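Local coordinates for protein 3-ketosteroid-delta4-5alpha-dehydrogenase (Rhodococcus jostii, PDB 4AT2) that probably catalyses the FAD-dependent introduction of the delta-4 double bond into 5alpha-3-ketosteroids during steroid catabolism, at residues 144-156 / 160-172. Sequence-based numbering, arbitrary orientation. Where two conformers were deposited one is given.
With ASD (4-androstene-3-17-dione), chain B.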
loop_
_atom_site.group_PDB
_atom_site.type_symbol
_atom_site.label_atom_id
_atom_site.label_comp_id
_atom_site.label_asym_id
_atom_site.label_seq_id
_atom_site.Cartn_x
_atom_site.Cartn_y
_atom_site.Cartn_z
ATOM N N VAL A 144 18.473 -15.040 -27.775
ATOM C CA VAL A 144 18.359 -13.623 -27.428
ATOM C C VAL A 144 19.749 -13.004 -27.537
ATOM O O VAL A 144 20.665 -13.447 -26.837
ATOM C CB VAL A 144 17.818 -13.411 -25.991
ATOM C CG1 VAL A 144 17.697 -11.919 -25.674
ATOM C CG2 VAL A 144 16.461 -14.090 -25.821
ATOM N N PRO A 145 19.916 -11.983 -28.407
ATOM C CA PRO A 145 21.242 -11.401 -28.601
ATOM C C PRO A 145 21.512 -10.220 -27.659
ATOM O O PRO A 145 20.602 -9.450 -27.358
ATOM C CB PRO A 145 21.175 -10.909 -30.053
ATOM C CG PRO A 145 19.745 -10.492 -30.231
ATOM C CD PRO A 145 18.915 -11.358 -29.296
ATOM N N PHE A 146 22.745 -10.096 -27.185
ATOM C CA PHE A 146 23.141 -8.946 -26.370
ATOM C C PHE A 146 24.459 -8.392 -26.889
ATOM O O PHE A 146 25.411 -9.147 -27.135
ATOM C CB PHE A 146 23.307 -9.307 -24.886
ATOM C CG PHE A 146 22.053 -9.800 -24.219
ATOM C CD1 PHE A 146 21.738 -11.156 -24.226
ATOM C CD2 PHE A 146 21.212 -8.922 -23.539
ATOM C CE1 PHE A 146 20.590 -11.628 -23.595
ATOM C CE2 PHE A 146 20.065 -9.389 -22.902
ATOM C CZ PHE A 146 19.754 -10.746 -22.927
ATOM N N LYS A 147 24.517 -7.076 -27.058
ATOM C CA LYS A 147 25.767 -6.434 -27.430
ATOM C C LYS A 147 26.612 -6.251 -26.180
ATOM O O LYS A 147 26.122 -5.744 -25.171
ATOM C CB LYS A 147 25.507 -5.082 -28.073
ATOM C CG LYS A 147 26.753 -4.484 -28.695
ATOM C CD LYS A 147 26.404 -3.195 -29.401
ATOM C CE LYS A 147 27.655 -2.497 -29.906
ATOM N NZ LYS A 147 27.257 -1.370 -30.793
ATOM N N GLU A 148 27.879 -6.655 -26.243
ATOM C CA GLU A 148 28.747 -6.592 -25.068
ATOM C C GLU A 148 29.343 -5.183 -24.937
ATOM O O GLU A 148 30.536 -4.961 -25.137
ATOM C CB GLU A 148 29.790 -7.734 -25.086
ATOM C CG GLU A 148 29.108 -9.103 -25.026
ATOM C CD GLU A 148 30.030 -10.281 -24.717
ATOM O OE1 GLU A 148 31.155 -10.323 -25.254
ATOM O OE2 GLU A 148 29.597 -11.179 -23.942
ATOM N N SER A 149 28.467 -4.225 -24.632
ATOM C CA SER A 149 28.847 -2.828 -24.450
ATOM C C SER A 149 27.903 -2.187 -23.444
ATOM O O SER A 149 26.732 -2.600 -23.306
ATOM C CB SER A 149 28.799 -2.065 -25.772
ATOM O OG SER A 149 27.516 -2.175 -26.344
ATOM N N PHE A 150 28.426 -1.178 -22.756
ATOM C CA PHE A 150 27.752 -0.532 -21.639
ATOM C C PHE A 150 27.437 0.919 -21.985
ATOM O O PHE A 150 28.286 1.632 -22.524
ATOM C CB PHE A 150 28.669 -0.611 -20.399
ATOM C CG PHE A 150 28.252 0.269 -19.249
ATOM C CD1 PHE A 150 27.206 -0.102 -18.404
ATOM C CD2 PHE A 150 28.948 1.446 -18.970
ATOM C CE1 PHE A 150 26.839 0.698 -17.332
ATOM C CE2 PHE A 150 28.588 2.242 -17.885
ATOM C CZ PHE A 150 27.531 1.869 -17.069
ATOM N N TRP A 151 26.208 1.341 -21.697
ATOM C CA TRP A 151 25.839 2.751 -21.819
ATOM C C TRP A 151 25.856 3.369 -20.454
ATOM O O TRP A 151 25.156 2.904 -19.561
ATOM C CB TRP A 151 24.446 2.899 -22.423
ATOM C CG TRP A 151 24.072 4.353 -22.574
ATOM C CD1 TRP A 151 23.108 5.064 -21.867
ATOM C CD2 TRP A 151 24.703 5.339 -23.466
ATOM N NE1 TRP A 151 23.078 6.377 -22.267
ATOM C CE2 TRP A 151 24.011 6.610 -23.222
ATOM C CE3 TRP A 151 25.713 5.289 -24.425
ATOM C CZ2 TRP A 151 24.340 7.775 -23.913
ATOM C CZ3 TRP A 151 26.029 6.465 -25.120
ATOM C CH2 TRP A 151 25.363 7.676 -24.864
ATOM N N GLY A 152 26.641 4.435 -20.290
ATOM C CA GLY A 152 26.903 4.994 -18.965
ATOM C C GLY A 152 26.275 6.333 -18.613
ATOM O O GLY A 152 26.536 6.858 -17.533
ATOM N N GLU A 153 25.436 6.884 -19.486
ATOM C CA GLU A 153 24.871 8.208 -19.224
ATOM C C GLU A 153 23.456 8.103 -18.676
ATOM O O GLU A 153 22.771 7.117 -18.931
ATOM C CB GLU A 153 24.898 9.076 -20.489
ATOM C CG GLU A 153 26.301 9.244 -21.073
ATOM C CD GLU A 153 26.343 10.134 -22.303
ATOM O OE1 GLU A 153 25.398 10.919 -22.522
ATOM O OE2 GLU A 153 27.340 10.063 -23.059
ATOM N N PRO A 154 23.013 9.118 -17.911
ATOM C CA PRO A 154 21.636 9.097 -17.427
ATOM C C PRO A 154 20.646 8.973 -18.577
ATOM O O PRO A 154 20.826 9.615 -19.629
ATOM C CB PRO A 154 21.489 10.462 -16.742
ATOM C CG PRO A 154 22.891 10.813 -16.334
ATOM C CD PRO A 154 23.711 10.351 -17.505
ATOM N N GLY A 155 19.619 8.149 -18.382
ATOM C CA GLY A 155 18.584 7.966 -19.394
ATOM C C GLY A 155 17.623 6.861 -19.001
ATOM O O GLY A 155 17.849 6.152 -18.023
ATOM N N TRP A 156 16.559 6.719 -19.782
ATOM C CA TRP A 156 15.541 5.708 -19.544
ATOM C C TRP A 156 15.867 4.405 -20.224
ATOM O O TRP A 156 15.432 3.341 -19.781
ATOM C CB TRP A 156 14.196 6.220 -20.039
ATOM C CG TRP A 156 13.505 7.192 -19.117
ATOM C CD1 TRP A 156 13.229 8.545 -19.348
ATOM C CD2 TRP A 156 12.924 6.909 -17.798
ATOM N NE1 TRP A 156 12.549 9.089 -18.285
ATOM C CE2 TRP A 156 12.332 8.164 -17.328
ATOM C CE3 TRP A 156 12.829 5.773 -16.990
ATOM C CZ2 TRP A 156 11.671 8.259 -16.101
ATOM C CZ3 TRP A 156 12.171 5.884 -15.753
ATOM C CH2 TRP A 156 11.599 7.098 -15.325
ATOM N N PHE A 160 21.419 3.659 -28.118
ATOM C CA PHE A 160 21.889 2.797 -29.192
ATOM C C PHE A 160 21.623 1.333 -28.828
ATOM O O PHE A 160 20.787 1.043 -27.963
ATOM C CB PHE A 160 23.368 3.093 -29.480
ATOM C CG PHE A 160 23.675 4.567 -29.610
ATOM C CD1 PHE A 160 23.140 5.315 -30.664
ATOM C CD2 PHE A 160 24.490 5.217 -28.681
ATOM C CE1 PHE A 160 23.413 6.676 -30.784
ATOM C CE2 PHE A 160 24.770 6.577 -28.801
ATOM C CZ PHE A 160 24.231 7.305 -29.853
ATOM N N ASP A 161 22.317 0.405 -29.474
ATOM C CA ASP A 161 22.012 -1.009 -29.261
ATOM C C ASP A 161 22.862 -1.644 -28.160
ATOM O O ASP A 161 23.093 -2.844 -28.181
ATOM C CB ASP A 161 22.114 -1.807 -30.580
ATOM C CG ASP A 161 23.515 -1.798 -31.175
ATOM O OD1 ASP A 161 24.330 -0.940 -30.778
ATOM O OD2 ASP A 161 23.798 -2.654 -32.055
ATOM N N ASP A 162 23.316 -0.836 -27.202
ATOM C CA ASP A 162 24.132 -1.349 -26.098
ATOM C C ASP A 162 23.361 -2.323 -25.220
ATOM O O ASP A 162 22.133 -2.236 -25.091
ATOM C CB ASP A 162 24.715 -0.202 -25.281
ATOM C CG ASP A 162 25.656 0.647 -26.102
ATOM O OD1 ASP A 162 26.668 0.107 -26.601
ATOM O OD2 ASP A 162 25.371 1.842 -26.284
ATOM N N GLY A 163 24.086 -3.272 -24.638
ATOM C CA GLY A 163 23.453 -4.356 -23.901
ATOM C C GLY A 163 23.379 -4.202 -22.396
ATOM O O GLY A 163 22.650 -4.937 -21.739
ATOM N N LEU A 164 24.133 -3.260 -21.832
ATOM C CA LEU A 164 24.175 -3.134 -20.371
ATOM C C LEU A 164 24.074 -1.680 -19.923
ATOM O O LEU A 164 24.684 -0.788 -20.524
ATOM C CB LEU A 164 25.449 -3.804 -19.813
ATOM C CG LEU A 164 25.607 -3.972 -18.294
ATOM C CD1 LEU A 164 24.620 -4.986 -17.730
ATOM C CD2 LEU A 164 27.032 -4.415 -17.991
ATOM N N MET A 165 23.286 -1.451 -18.876
ATOM C CA MET A 165 23.048 -0.096 -18.370
ATOM C C MET A 165 22.581 -0.199 -16.927
ATOM O O MET A 165 21.919 -1.168 -16.567
ATOM C CB MET A 165 21.973 0.578 -19.235
ATOM C CG MET A 165 21.720 2.042 -18.937
ATOM S SD MET A 165 20.552 2.717 -20.145
ATOM C CE MET A 165 20.113 4.252 -19.342
ATOM N N TYR A 166 22.950 0.777 -16.098
ATOM C CA TYR A 166 22.337 0.898 -14.771
ATOM C C TYR A 166 20.851 1.148 -14.929
ATOM O O TYR A 166 20.435 1.932 -15.783
ATOM C CB TYR A 166 22.963 2.035 -13.953
ATOM C CG TYR A 166 24.272 1.654 -13.297
ATOM C CD1 TYR A 166 24.286 0.881 -12.128
ATOM C CD2 TYR A 166 25.498 2.059 -13.843
ATOM C CE1 TYR A 166 25.482 0.528 -11.512
ATOM C CE2 TYR A 166 26.701 1.707 -13.235
ATOM C CZ TYR A 166 26.685 0.945 -12.075
ATOM O OH TYR A 166 27.874 0.584 -11.467
ATOM N N SER A 167 20.045 0.490 -14.096
ATOM C CA SER A 167 18.592 0.532 -14.295
ATOM C C SER A 167 17.780 0.575 -12.995
ATOM O O SER A 167 16.544 0.518 -13.036
ATOM C CB SER A 167 18.148 -0.654 -15.188
ATOM O OG SER A 167 18.170 -1.888 -14.483
ATOM N N GLY A 168 18.464 0.670 -11.857
ATOM C CA GLY A 168 17.780 0.616 -10.562
ATOM C C GLY A 168 18.250 1.587 -9.492
ATOM O O GLY A 168 17.770 1.528 -8.356
ATOM N N GLY A 169 19.181 2.474 -9.837
ATOM C CA GLY A 169 19.746 3.401 -8.848
ATOM C C GLY A 169 20.891 2.785 -8.055
ATOM O O GLY A 169 21.237 3.266 -6.973
ATOM N N GLU A 170 21.496 1.729 -8.599
ATOM C CA GLU A 170 22.590 1.015 -7.919
ATOM C C GLU A 170 23.797 1.922 -7.706
ATOM O O GLU A 170 24.543 1.750 -6.742
ATOM C CB GLU A 170 23.055 -0.204 -8.726
ATOM C CG GLU A 170 22.010 -1.295 -8.928
ATOM C CD GLU A 170 21.096 -1.049 -10.128
ATOM O OE1 GLU A 170 21.147 0.027 -10.762
ATOM O OE2 GLU A 170 20.303 -1.959 -10.435
ATOM N N ASN A 171 23.985 2.870 -8.621
ATOM C CA ASN A 171 25.125 3.775 -8.582
ATOM C C ASN A 171 24.731 5.167 -8.101
ATOM O O ASN A 171 25.295 6.176 -8.544
ATOM C CB ASN A 171 25.774 3.846 -9.964
ATOM C CG ASN A 171 27.163 4.446 -9.924
ATOM O OD1 ASN A 171 27.921 4.217 -8.981
ATOM N ND2 ASN A 171 27.518 5.191 -10.967
ATOM N N ALA A 172 23.752 5.218 -7.198
ATOM C CA ALA A 172 23.334 6.477 -6.573
ATOM C C ALA A 172 22.917 6.224 -5.133
ATOM O O ALA A 172 22.692 5.078 -4.739
ATOM C CB ALA A 172 22.199 7.139 -7.361
HETATM C C1 ASD B . 8.965 1.278 -17.580
HETATM C C10 ASD B . 10.083 2.239 -18.025
HETATM C C11 ASD B . 8.370 4.120 -18.491
HETATM C C12 ASD B . 7.811 5.211 -19.437
HETATM C C13 ASD B . 8.949 5.991 -20.089
HETATM C C14 ASD B . 9.876 5.004 -20.797
HETATM C C15 ASD B . 10.705 5.849 -21.775
HETATM C C16 ASD B . 9.686 6.856 -22.334
HETATM C C17 ASD B . 8.603 6.852 -21.267
HETATM C C18 ASD B . 9.624 6.937 -19.089
HETATM C C19 ASD B . 10.648 2.975 -16.808
HETATM C C2 ASD B . 9.440 0.129 -16.665
HETATM C C3 ASD B . 10.732 -0.492 -17.152
HETATM C C4 ASD B . 11.483 0.166 -18.251
HETATM C C5 ASD B . 11.229 1.442 -18.627
HETATM C C6 ASD B . 12.173 2.079 -19.638
HETATM C C7 ASD B . 11.448 3.014 -20.605
HETATM C C8 ASD B . 10.578 4.018 -19.849
HETATM C C9 ASD B . 9.498 3.230 -19.065
HETATM O O1 ASD B . 11.142 -1.545 -16.664
HETATM O O2 ASD B . 7.565 7.498 -21.340
HETATM O O HOH W 1 22.308 -5.285 -26.797
HETATM O O HOH W 2 26.177 -2.104 -33.190
HETATM O O HOH W 3 24.317 3.250 -16.922
#
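S149 OG lies only 2.4 Å from D162 OD1, a hydrogen bond so short that its exact length is doubtful. With chi1 at 56°, the S149 hydroxyl sits between its own N and carbonyl carbon, which turns it to D162. The S149 carbonyl accepts twice: from L164 N, in the carbonyl plane, and weakly from G163 N. W151 N completes the pairing with L164 O at 2.9 Å. F150 and L164 thus form a single beta bridge, setting 149-151 beside strand 164-165, an outermost strand of a small antiparallel sheet. An extended K147 reaches D161 in a salt bridge, NZ to OD1 3.0 Å, and water 2 joins NZ to D161 OD2. Q189 also bonds that OD2. The F160 edge meets the W151 face in an offset edge-to-face pair, planes at 84°. M165 makes a Met-aromatic contact at the edge of W151, SD to CD1 3.9 Å. M165 runs out straight (chi1 -173°), and its CE comes 3.2 Å from G155 O. Next in the chain, W156 lines the steroid pocket. ASD C18 lies over one face of its indole, and CZ3 is 3.4 Å from ASD C19. Replacing W156 with an alanine is likely to strip this indole surface from both steroid methyl groups and open a gap beside them.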